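Local coordinates for protein L-fuculose phosphate aldolase (Streptococcus pneumoniae, PDB 4C24) that belongs to the class II aldolase and adducin family and holds a zinc ion at a histidine-lined metal site, at residues L84-T89 and N144-M149. Sequence-based numbering, arbitrary orientation.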
ATOM      1  N   LEU A  84     -19.036 -13.426 -22.517  1.00 11.14           N
ATOM      2  CA  LEU A  84     -20.205 -13.724 -23.322  1.00 12.24           C
ATOM      3  C   LEU A  84     -21.053 -14.883 -22.776  1.00 11.94           C
ATOM      4  O   LEU A  84     -22.279 -14.800 -22.751  1.00 12.10           O
ATOM      5  CB  LEU A  84     -19.791 -13.982 -24.759  1.00 12.58           C
ATOM      6  CG  LEU A  84     -20.924 -14.063 -25.780  1.00 14.50           C
ATOM      7  CD1 LEU A  84     -21.739 -12.760 -25.850  1.00 18.53           C
ATOM      8  CD2 LEU A  84     -20.387 -14.478 -27.144  1.00 18.01           C
ATOM      9  N   ILE A  85     -20.392 -15.952 -22.300  1.00 12.62           N
ATOM     10  CA  ILE A  85     -21.153 -17.102 -21.810  1.00 14.52           C
ATOM     11  C   ILE A  85     -21.982 -16.753 -20.564  1.00 11.71           C
ATOM     12  O   ILE A  85     -23.049 -17.326 -20.329  1.00 14.43           O
ATOM     13  CB  ILE A  85     -20.228 -18.309 -21.565  1.00 13.88           C
ATOM     14  CG1 ILE A  85     -21.048 -19.595 -21.541  1.00 15.33           C
ATOM     15  CG2 ILE A  85     -19.353 -18.126 -20.324  1.00 12.51           C
ATOM     16  CD1 ILE A  85     -20.186 -20.831 -21.360  1.00 16.90           C
ATOM     17  N   GLN A  86     -21.513 -15.781 -19.774  1.00 12.52           N
ATOM     18  CA  GLN A  86     -22.319 -15.304 -18.679  1.00 12.53           C
ATOM     19  C   GLN A  86     -23.593 -14.672 -19.206  1.00 13.76           C
ATOM     20  O   GLN A  86     -24.669 -14.948 -18.732  1.00 14.24           O
ATOM     21  CB  GLN A  86     -21.550 -14.328 -17.793  1.00 15.03           C
ATOM     22  CG  GLN A  86     -20.249 -14.884 -17.224  1.00 15.26           C
ATOM     23  CD  GLN A  86     -20.467 -15.790 -16.009  1.00 17.18           C
ATOM     24  OE1 GLN A  86     -21.551 -15.821 -15.420  1.00 16.57           O
ATOM     25  NE2 GLN A  86     -19.400 -16.459 -15.583  1.00 19.90           N
ATOM     26  N   TYR A  87     -23.457 -13.779 -20.194  1.00 13.32           N
ATOM     27  CA  TYR A  87     -24.642 -13.132 -20.695  1.00 14.03           C
ATOM     28  C   TYR A  87     -25.624 -14.098 -21.360  1.00 14.47           C
ATOM     29  O   TYR A  87     -26.833 -13.890 -21.320  1.00 17.99           O
ATOM     30  CB  TYR A  87     -24.247 -12.054 -21.683  1.00 13.95           C
ATOM     31  CG  TYR A  87     -23.415 -10.958 -21.094  1.00 11.24           C
ATOM     32  CD1 TYR A  87     -23.799 -10.317 -19.928  1.00 12.04           C
ATOM     33  CD2 TYR A  87     -22.198 -10.592 -21.692  1.00 11.91           C
ATOM     34  CE1 TYR A  87     -23.041  -9.278 -19.399  1.00 12.28           C
ATOM     35  CE2 TYR A  87     -21.415  -9.562 -21.166  1.00 11.71           C
ATOM     36  CZ  TYR A  87     -21.843  -8.894 -20.036  1.00 11.04           C
ATOM     37  OH  TYR A  87     -21.080  -7.872 -19.508  1.00 14.07           O
ATOM     38  N   GLN A  88     -25.090 -15.162 -21.962  1.00 13.51           N
ATOM     39  CA  GLN A  88     -25.882 -16.216 -22.583  1.00 16.02           C
ATOM     40  C   GLN A  88     -26.670 -17.030 -21.583  1.00 15.81           C
ATOM     41  O   GLN A  88     -27.677 -17.603 -21.950  1.00 18.38           O
ATOM     42  CB  GLN A  88     -24.974 -17.187 -23.327  1.00 15.54           C
ATOM     43  CG  GLN A  88     -24.355 -16.625 -24.595  1.00 14.35           C
ATOM     44  CD  GLN A  88     -23.329 -17.552 -25.202  1.00 15.41           C
ATOM     45  OE1 GLN A  88     -22.986 -18.576 -24.603  1.00 16.91           O
ATOM     46  NE2 GLN A  88     -22.832 -17.215 -26.380  1.00 16.57           N
ATOM     47  N   THR A  89     -26.192 -17.104 -20.341  1.00 16.14           N
ATOM     48  CA  THR A  89     -26.751 -18.074 -19.389  1.00 17.66           C
ATOM     49  C   THR A  89     -27.429 -17.429 -18.180  1.00 19.19           C
ATOM     50  O   THR A  89     -28.084 -18.121 -17.387  1.00 23.65           O
ATOM     51  CB  THR A  89     -25.653 -19.062 -18.895  1.00 17.14           C
ATOM     52  OG1 THR A  89     -24.592 -18.337 -18.271  1.00 17.82           O
ATOM     53  CG2 THR A  89     -25.088 -19.890 -20.041  1.00 17.35           C
ATOM     54  N   ASN A 144     -15.932 -23.062 -16.932  1.00 12.85           N
ATOM     55  CA  ASN A 144     -15.595 -23.246 -15.514  1.00 13.41           C
ATOM     56  C   ASN A 144     -16.047 -22.054 -14.680  1.00 12.54           C
ATOM     57  O   ASN A 144     -16.609 -22.195 -13.612  1.00 13.78           O
ATOM     58  CB  ASN A 144     -14.099 -23.506 -15.318  1.00 13.61           C
ATOM     59  CG  ASN A 144     -13.650 -24.844 -15.888  1.00 14.51           C
ATOM     60  OD1 ASN A 144     -14.461 -25.662 -16.368  1.00 17.14           O
ATOM     61  ND2 ASN A 144     -12.341 -25.055 -15.869  1.00 17.08           N
ATOM     62  N   ALA A 145     -15.845 -20.846 -15.228  1.00 13.13           N
ATOM     63  CA  ALA A 145     -16.251 -19.632 -14.552  1.00 12.59           C
ATOM     64  C   ALA A 145     -17.770 -19.480 -14.479  1.00 12.31           C
ATOM     65  O   ALA A 145     -18.294 -19.068 -13.459  1.00 14.78           O
ATOM     66  CB  ALA A 145     -15.642 -18.420 -15.272  1.00 13.51           C
ATOM     67  N   ALA A 146     -18.461 -19.798 -15.580  1.00 11.71           N
ATOM     68  CA  ALA A 146     -19.925 -19.766 -15.591  1.00 13.41           C
ATOM     69  C   ALA A 146     -20.475 -20.661 -14.494  1.00 13.96           C
ATOM     70  O   ALA A 146     -21.283 -20.244 -13.703  1.00 15.49           O
ATOM     71  CB  ALA A 146     -20.474 -20.173 -16.951  1.00 13.95           C
ATOM     72  N   LYS A 147     -19.983 -21.889 -14.448  1.00 14.61           N
ATOM     73  CA  LYS A 147     -20.505 -22.847 -13.487  1.00 15.75           C
ATOM     74  C   LYS A 147     -20.243 -22.433 -12.041  1.00 13.00           C
ATOM     75  O   LYS A 147     -21.153 -22.460 -11.204  1.00 17.09           O
ATOM     76  CB  LYS A 147     -19.894 -24.202 -13.779  1.00 16.84           C
ATOM     77  CG  LYS A 147     -20.394 -24.797 -15.076  1.00 19.77           C
ATOM     78  CD  LYS A 147     -19.783 -26.133 -15.381  1.00 25.54           C
ATOM     79  CE  LYS A 147     -20.578 -27.239 -14.710  1.00 27.87           C
ATOM     80  NZ  LYS A 147     -19.937 -28.517 -15.081  1.00 34.20           N
ATOM     81  N   ALA A 148     -19.010 -22.011 -11.751  1.00 12.92           N
ATOM     82  CA  ALA A 148     -18.647 -21.643 -10.388  1.00 14.39           C
ATOM     83  C   ALA A 148     -19.199 -20.286  -9.941  1.00 13.70           C
ATOM     84  O   ALA A 148     -19.139 -19.959  -8.755  1.00 14.01           O
ATOM     85  CB  ALA A 148     -17.149 -21.707 -10.202  1.00 13.41           C
ATOM     86  N   MET A 149     -19.703 -19.480 -10.897  1.00 14.06           N
ATOM     87  CA  MET A 149     -20.369 -18.243 -10.518  1.00 14.93           C
ATOM     88  C   MET A 149     -21.884 -18.391 -10.381  1.00 15.30           C
ATOM     89  O   MET A 149     -22.580 -17.444 -10.018  1.00 17.18           O
ATOM     90  CB  MET A 149     -20.035 -17.141 -11.524  1.00 14.80           C
ATOM     91  CG  MET A 149     -20.179 -15.775 -10.866  1.00 15.65           C
ATOM     92  SD  MET A 149     -19.545 -14.360 -11.782  1.00 19.01           S
ATOM     93  CE  MET A 149     -21.026 -13.853 -12.640  1.00 22.09           C
TER
HETATM   94  O   HOH W   1     -22.739 -17.899 -13.927  1.00 16.47           O
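Q86 reaches over from helix 80-89 and lays its carboxamide against the backbone of A146 on helix 139-149. These two helices pack side by side on the mixed sheet of the AraD-like fold, Q86 resting on I96 of strand 95-99 while A145 and M149 sit on L157 and V155 of strand 154-157. The axes of segments 84-89 and 144-149 come within 9.5 Å and cross at 47°. A146, with just a methyl for a side chain, lies nearest Q86 across the two segments, their CA atoms 5.9 Å apart. The glutamine starts with CG anti to its own carbonyl carbon (chi1 -56°) and then bends at chi2, which turns CD toward the neighbouring helix. NE2 ends 3.3 Å from A146 CA. It also lies near A146 N, but both are donors, so that approach is a van der Waals one. The amide oxygen does the polar work through a water-mediated link: a water gives one hydrogen to Q86 OE1 and the other to A146 O, bridging side chain and helix backbone. M149 comes in from one turn further on, its chain crossing that of Q86 obliquely, and brings its terminal methyl CE to 3.4 Å from the same OE1. Beside the glutamine, I85 adds the apolar part of the seam, with CG2 placed 4.1 Å from A146 CB. At the last turn of helix 80-89, T89 folds its hydroxyl back on the preceding turn, OG1 donating to I85 O at 2.8 Å.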